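Local coordinates for subtilase cytotoxin, subunit B (PDB 3DWA), which forms the pentameric receptor-binding part of an AB5 toxin and probably recognises sialylated glycans, including a non-human one, on host cells, at residues Met10-Ile16 / Gln72-Tyr78; Cys45-Ser50 / Trp83-Phe88. One frame throughout, in Å; residues are numbered along the deposited sequence.

Contact 1: residues Met10-Ile16 / Gln72-Tyr78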
loop_
_atom_site.group_PDB
_atom_site.type_symbol
_atom_site.label_atom_id
_atom_site.label_comp_id
_atom_site.label_asym_id
_atom_site.label_seq_id
_atom_site.Cartn_x
_atom_site.Cartn_y
_atom_site.Cartn_z
HETATM N N MSE C 10 23.407 0.448 15.950
HETATM C CA MSE C 10 23.012 0.085 14.597
HETATM C C MSE C 10 23.738 -1.193 14.234
HETATM O O MSE C 10 24.742 -1.512 14.856
HETATM C CB MSE C 10 23.400 1.193 13.627
HETATM C CG MSE C 10 24.857 1.510 13.712
HETATM SE SE MSE C 10 25.238 2.882 12.457
HETATM C CE MSE C 10 27.185 2.914 12.488
ATOM N N PHE C 11 23.219 -1.941 13.260
ATOM C CA PHE C 11 23.934 -3.091 12.715
ATOM C C PHE C 11 23.887 -2.935 11.224
ATOM O O PHE C 11 22.790 -2.748 10.659
ATOM C CB PHE C 11 23.277 -4.411 13.145
ATOM C CG PHE C 11 23.513 -4.753 14.594
ATOM C CD1 PHE C 11 24.755 -5.186 15.022
ATOM C CD2 PHE C 11 22.523 -4.584 15.521
ATOM C CE1 PHE C 11 24.991 -5.485 16.362
ATOM C CE2 PHE C 11 22.750 -4.883 16.863
ATOM C CZ PHE C 11 24.001 -5.327 17.277
ATOM N N SER C 12 25.061 -2.968 10.586
ATOM C CA SER C 12 25.150 -2.763 9.150
ATOM C C SER C 12 25.277 -4.081 8.430
ATOM O O SER C 12 25.727 -5.077 9.056
ATOM C CB SER C 12 26.319 -1.863 8.778
ATOM O OG SER C 12 26.228 -0.673 9.498
ATOM N N GLY C 13 24.886 -4.072 7.138
ATOM C CA GLY C 13 24.924 -5.260 6.260
ATOM C C GLY C 13 24.119 -6.472 6.747
ATOM O O GLY C 13 24.556 -7.649 6.624
ATOM N N VAL C 14 22.957 -6.190 7.305
ATOM C CA VAL C 14 22.043 -7.165 7.831
ATOM C C VAL C 14 21.043 -7.605 6.760
ATOM O O VAL C 14 20.485 -6.756 6.033
ATOM C CB VAL C 14 21.291 -6.480 9.012
ATOM C CG1 VAL C 14 20.131 -7.295 9.563
ATOM C CG2 VAL C 14 22.311 -6.119 10.090
ATOM N N VAL C 15 20.778 -8.906 6.657
ATOM C CA VAL C 15 19.725 -9.402 5.763
ATOM C C VAL C 15 18.554 -9.743 6.681
ATOM O O VAL C 15 18.728 -10.485 7.671
ATOM C CB VAL C 15 20.209 -10.638 4.916
ATOM C CG1 VAL C 15 19.021 -11.326 4.231
ATOM C CG2 VAL C 15 21.284 -10.238 3.887
ATOM N N ILE C 16 17.386 -9.128 6.424
ATOM C CA ILE C 16 16.191 -9.393 7.250
ATOM C C ILE C 16 15.679 -10.762 6.855
ATOM O O ILE C 16 15.288 -10.974 5.725
ATOM C CB ILE C 16 15.041 -8.294 7.114
ATOM C CG1 ILE C 16 15.558 -6.915 7.558
ATOM C CG2 ILE C 16 13.736 -8.737 7.908
ATOM C CD1 ILE C 16 14.617 -5.675 7.183
ATOM N N GLN C 72 18.060 -7.839 0.280
ATOM C CA GLN C 72 19.156 -6.832 0.341
ATOM C C GLN C 72 19.783 -6.686 1.685
ATOM O O GLN C 72 19.053 -6.715 2.676
ATOM C CB GLN C 72 18.552 -5.439 0.203
ATOM C CG GLN C 72 18.534 -4.963 -1.025
ATOM C CD GLN C 72 17.740 -3.646 -1.059
ATOM O OE1 GLN C 72 16.485 -3.644 -1.232
ATOM N NE2 GLN C 72 18.475 -2.528 -0.972
ATOM N N PRO C 73 21.116 -6.412 1.723
ATOM C CA PRO C 73 21.760 -6.123 2.992
ATOM C C PRO C 73 21.445 -4.659 3.377
ATOM O O PRO C 73 21.584 -3.784 2.542
ATOM C CB PRO C 73 23.254 -6.303 2.665
ATOM C CG PRO C 73 23.354 -5.887 1.180
ATOM C CD PRO C 73 22.070 -6.425 0.588
ATOM N N VAL C 74 21.016 -4.434 4.616
ATOM C CA VAL C 74 20.498 -3.140 5.095
ATOM C C VAL C 74 21.098 -2.835 6.491
ATOM O O VAL C 74 21.680 -3.720 7.138
ATOM C CB VAL C 74 18.926 -3.088 5.111
ATOM C CG1 VAL C 74 18.389 -3.358 3.680
ATOM C CG2 VAL C 74 18.340 -4.120 6.118
ATOM N N ARG C 75 21.003 -1.580 6.908
ATOM C CA ARG C 75 21.378 -1.173 8.251
ATOM C C ARG C 75 20.102 -1.105 9.038
ATOM O O ARG C 75 19.138 -0.503 8.568
ATOM C CB ARG C 75 22.001 0.217 8.222
ATOM C CG ARG C 75 22.279 0.827 9.607
ATOM C CD ARG C 75 23.154 2.035 9.476
ATOM N NE ARG C 75 24.527 1.719 9.067
ATOM C CZ ARG C 75 25.434 2.650 8.720
ATOM N NH1 ARG C 75 25.112 3.947 8.732
ATOM N NH2 ARG C 75 26.663 2.297 8.349
ATOM N N ILE C 76 20.111 -1.736 10.213
ATOM C CA ILE C 76 19.043 -1.655 11.191
ATOM C C ILE C 76 19.499 -0.699 12.271
ATOM O O ILE C 76 20.570 -0.890 12.851
ATOM C CB ILE C 76 18.690 -3.073 11.798
ATOM C CG1 ILE C 76 17.669 -3.802 10.904
ATOM C CG2 ILE C 76 17.948 -2.956 13.106
ATOM C CD1 ILE C 76 18.148 -4.169 9.568
ATOM N N TYR C 77 18.692 0.333 12.525
ATOM C CA TYR C 77 18.888 1.266 13.642
ATOM C C TYR C 77 17.940 0.937 14.757
ATOM O O TYR C 77 16.733 0.813 14.531
ATOM C CB TYR C 77 18.549 2.674 13.213
ATOM C CG TYR C 77 19.417 3.277 12.172
ATOM C CD1 TYR C 77 20.519 4.060 12.525
ATOM C CD2 TYR C 77 19.127 3.112 10.816
ATOM C CE1 TYR C 77 21.312 4.662 11.519
ATOM C CE2 TYR C 77 19.898 3.701 9.834
ATOM C CZ TYR C 77 20.982 4.487 10.197
ATOM O OH TYR C 77 21.737 5.041 9.199
ATOM N N TYR C 78 18.468 0.806 15.976
ATOM C CA TYR C 78 17.670 0.311 17.086
ATOM C C TYR C 78 17.966 1.081 18.387
ATOM O O TYR C 78 19.001 1.710 18.533
ATOM C CB TYR C 78 17.884 -1.217 17.263
ATOM C CG TYR C 78 19.264 -1.563 17.832
ATOM C CD1 TYR C 78 19.440 -1.744 19.195
ATOM C CD2 TYR C 78 20.380 -1.652 17.010
ATOM C CE1 TYR C 78 20.699 -2.023 19.738
ATOM C CE2 TYR C 78 21.656 -1.938 17.532
ATOM C CZ TYR C 78 21.800 -2.106 18.899
ATOM O OH TYR C 78 23.028 -2.396 19.440
HETATM O O HOH W 1 25.480 -1.550 17.802
HETATM O O HOH W 2 16.958 -7.696 3.981
#
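A G1 beta bulge lets the chain of Met10-Ile16 turn a corner while staying paired with Gln72-Tyr78. Before the bulge, strand 10-12 runs antiparallel to strand 73-78 at 174°, with Phe11 and Ile76 hydrogen-bonded in both directions (N to O, 2.9 Å each way). After it, Val14 and Val74 form a second such pair (N to O, 2.8 Å each way). Gly13 and Val14 both face Val74; Gly13 has a positive phi (58°), which glycine accommodates more easily than other residues, and strand 14-16 leaves at 97° to its partner. Water 2 bridges Ile16 N and Gln72 O where the strands part.

On one face, Arg75 NE donates to Ser12 OG (3.0 Å), and the Met10 selenium, a selenomethionine atom, lies over the guanidinium, 3.7 Å from Arg75 NE. On the other, Val14 CG1 meets Ile76 CD1 at 3.7 Å. The Phe11 and Tyr78 rings are nearly parallel (8°) but slid apart, their centroids separated by 5.1 Å; the Tyr78 hydroxyl reaches water 1, which donates to Met10 O.

Ile16 and Val74 pack on Phe67 of helix 57-70, Phe11 and Val14 on Ile42 of strand 41-47, and Ile76 on Leu97 and Leu100 of strand 96-102.

Contact 2: residues Cys45-Ser50 / Trp83-Phe88; sequences CSMKNS and WTYPPF
Residues 45-47 are the extended end of a strand (phi near -120°, psi 136 to 149°), followed by a type II beta turn from Met47 to Ser50. In the other segment, Trp83-Tyr85 form a loop, Tyr85 is the N-cap and residues 86-88 start a helix, Pro86 and Pro87 suiting a first turn that needs no NH donors. The nearest CA atoms are those of Cys45 and Trp83, 8.6 Å apart.

Trp83 (chi1 -44°, chi2 118°) points its indole at the strand: NE1 makes a weak hydrogen bond to Cys45 O (3.4 Å), and CH2 lies 3.6 Å from Met47 CB and 3.7 Å from Ser50 CB. Cys45 SG, disulfide-bonded to Cys31 of the paired strand 27-35, makes oblique sulfur-aromatic contacts with the Trp83 five-membered ring and Phe88 (centroids at 5.2 and 5.1 Å). Met47, a selenomethionine with chi1 and chi2 t and chi3 m, lays CE over the six-membered ring in a CH-pi contact, 4.0 Å from its centroid. Phe88 (chi1 t) brings CZ to 4.2 Å from Met47 CE.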
loop_
_atom_site.group_PDB
_atom_site.type_symbol
_atom_site.label_atom_id
_atom_site.label_comp_id
_atom_site.label_asym_id
_atom_site.label_seq_id
_atom_site.Cartn_x
_atom_site.Cartn_y
_atom_site.Cartn_z
ATOM N N CYS C 45 11.754 -4.492 17.294
ATOM C CA CYS C 45 10.320 -4.345 17.071
ATOM C C CYS C 45 9.863 -2.875 16.951
ATOM O O CYS C 45 10.424 -2.001 17.583
ATOM C CB CYS C 45 9.502 -4.972 18.223
ATOM S SG CYS C 45 10.031 -6.624 18.658
ATOM N N SER C 46 8.812 -2.632 16.171
ATOM C CA SER C 46 8.144 -1.333 16.167
ATOM C C SER C 46 6.687 -1.559 16.616
ATOM O O SER C 46 6.028 -2.527 16.194
ATOM C CB SER C 46 8.219 -0.698 14.766
ATOM O OG SER C 46 7.491 0.530 14.685
HETATM N N MSE C 47 6.204 -0.680 17.487
HETATM C CA MSE C 47 4.840 -0.711 17.953
HETATM C C MSE C 47 4.133 0.590 17.592
HETATM O O MSE C 47 4.706 1.682 17.723
HETATM C CB MSE C 47 4.796 -0.903 19.462
HETATM C CG MSE C 47 3.379 -0.923 20.055
HETATM SE SE MSE C 47 3.613 -1.556 21.893
HETATM C CE MSE C 47 4.969 -2.986 21.579
ATOM N N LYS C 48 2.897 0.465 17.116
ATOM C CA LYS C 48 2.131 1.626 16.670
ATOM C C LYS C 48 1.633 2.424 17.881
ATOM O O LYS C 48 1.160 1.839 18.841
ATOM C CB LYS C 48 0.954 1.166 15.808
ATOM C CG LYS C 48 0.262 2.265 15.037
ATOM C CD LYS C 48 -0.903 1.671 14.258
ATOM C CE LYS C 48 -1.740 2.682 13.489
ATOM N NZ LYS C 48 -3.035 2.007 13.025
ATOM N N ASN C 49 1.728 3.751 17.808
ATOM C CA ASN C 49 1.346 4.647 18.923
ATOM C C ASN C 49 2.026 4.355 20.280
ATOM O O ASN C 49 1.517 4.740 21.330
ATOM C CB ASN C 49 -0.187 4.660 19.140
ATOM C CG ASN C 49 -0.978 4.960 17.854
ATOM O OD1 ASN C 49 -1.996 4.291 17.561
ATOM N ND2 ASN C 49 -0.519 5.951 17.089
ATOM N N SER C 50 3.153 3.660 20.268
ATOM C CA SER C 50 3.906 3.410 21.502
ATOM C C SER C 50 4.385 4.745 22.102
ATOM O O SER C 50 3.890 5.847 21.738
ATOM C CB SER C 50 5.134 2.541 21.190
ATOM O OG SER C 50 6.060 3.223 20.342
ATOM N N TRP C 83 11.195 -1.749 25.082
ATOM C CA TRP C 83 10.046 -2.567 25.495
ATOM C C TRP C 83 10.349 -3.159 26.867
ATOM O O TRP C 83 11.492 -3.554 27.114
ATOM C CB TRP C 83 9.713 -3.638 24.439
ATOM C CG TRP C 83 9.770 -3.040 23.032
ATOM C CD1 TRP C 83 10.605 -3.401 22.022
ATOM C CD2 TRP C 83 8.989 -1.947 22.535
ATOM N NE1 TRP C 83 10.380 -2.614 20.914
ATOM C CE2 TRP C 83 9.403 -1.705 21.207
ATOM C CE3 TRP C 83 7.964 -1.152 23.078
ATOM C CZ2 TRP C 83 8.846 -0.690 20.422
ATOM C CZ3 TRP C 83 7.419 -0.150 22.294
ATOM C CH2 TRP C 83 7.863 0.069 20.979
ATOM N N THR C 84 9.340 -3.215 27.742
ATOM C CA THR C 84 9.565 -3.552 29.166
ATOM C C THR C 84 8.772 -4.762 29.685
ATOM O O THR C 84 9.222 -5.443 30.616
ATOM C CB THR C 84 9.357 -2.337 30.120
ATOM O OG1 THR C 84 8.024 -1.849 29.998
ATOM C CG2 THR C 84 10.301 -1.215 29.783
ATOM N N TYR C 85 7.619 -5.052 29.078
ATOM C CA TYR C 85 6.823 -6.220 29.478
ATOM C C TYR C 85 7.722 -7.467 29.377
ATOM O O TYR C 85 8.132 -7.832 28.285
ATOM C CB TYR C 85 5.548 -6.330 28.610
ATOM C CG TYR C 85 4.566 -7.413 29.031
ATOM C CD1 TYR C 85 3.978 -7.401 30.301
ATOM C CD2 TYR C 85 4.228 -8.453 28.148
ATOM C CE1 TYR C 85 3.080 -8.408 30.685
ATOM C CE2 TYR C 85 3.339 -9.458 28.511
ATOM C CZ TYR C 85 2.771 -9.437 29.785
ATOM O OH TYR C 85 1.902 -10.441 30.141
ATOM N N PRO C 86 8.028 -8.119 30.534
ATOM C CA PRO C 86 8.990 -9.243 30.576
ATOM C C PRO C 86 8.702 -10.447 29.650
ATOM O O PRO C 86 9.619 -10.912 28.989
ATOM C CB PRO C 86 9.011 -9.657 32.073
ATOM C CG PRO C 86 8.508 -8.468 32.809
ATOM C CD PRO C 86 7.481 -7.827 31.877
ATOM N N PRO C 87 7.452 -10.968 29.610
ATOM C CA PRO C 87 7.178 -12.005 28.617
ATOM C C PRO C 87 7.466 -11.559 27.162
ATOM O O PRO C 87 7.952 -12.333 26.357
ATOM C CB PRO C 87 5.676 -12.297 28.820
ATOM C CG PRO C 87 5.397 -11.882 30.226
ATOM C CD PRO C 87 6.262 -10.691 30.447
ATOM N N PHE C 88 7.151 -10.317 26.835
ATOM C CA PHE C 88 7.420 -9.782 25.501
ATOM C C PHE C 88 8.925 -9.705 25.231
ATOM O O PHE C 88 9.400 -10.106 24.155
ATOM C CB PHE C 88 6.781 -8.418 25.357
ATOM C CG PHE C 88 6.882 -7.833 23.978
ATOM C CD1 PHE C 88 5.792 -7.867 23.137
ATOM C CD2 PHE C 88 8.070 -7.204 23.529
ATOM C CE1 PHE C 88 5.870 -7.305 21.854
ATOM C CE2 PHE C 88 8.136 -6.622 22.248
ATOM C CZ PHE C 88 7.014 -6.685 21.416
#

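Overall arrangement
Contacts 1 and 2 lie on opposite sides of the chain's centre, their centres 20 Å apart and their nearest atoms about 7 Å apart, without touching. Their segments alternate along the chain: 10-16, 45-50, 72-78, then 83-88. Both reach the same curled antiparallel sheet. Strand 73-79 of contact 1 is followed directly by helix 86-91 of contact 2, while strand 27-35 stands between strands 14-24 and 41-47. Segments 56 residues apart in contact 1 and 33 in contact 2 thus meet at two places on one sheet. Each site also reaches another subunit of the pentamer, Tyr77 meeting His20 of the second and Phe88 meeting Trp2 of the third, so both take part in subunit interfaces.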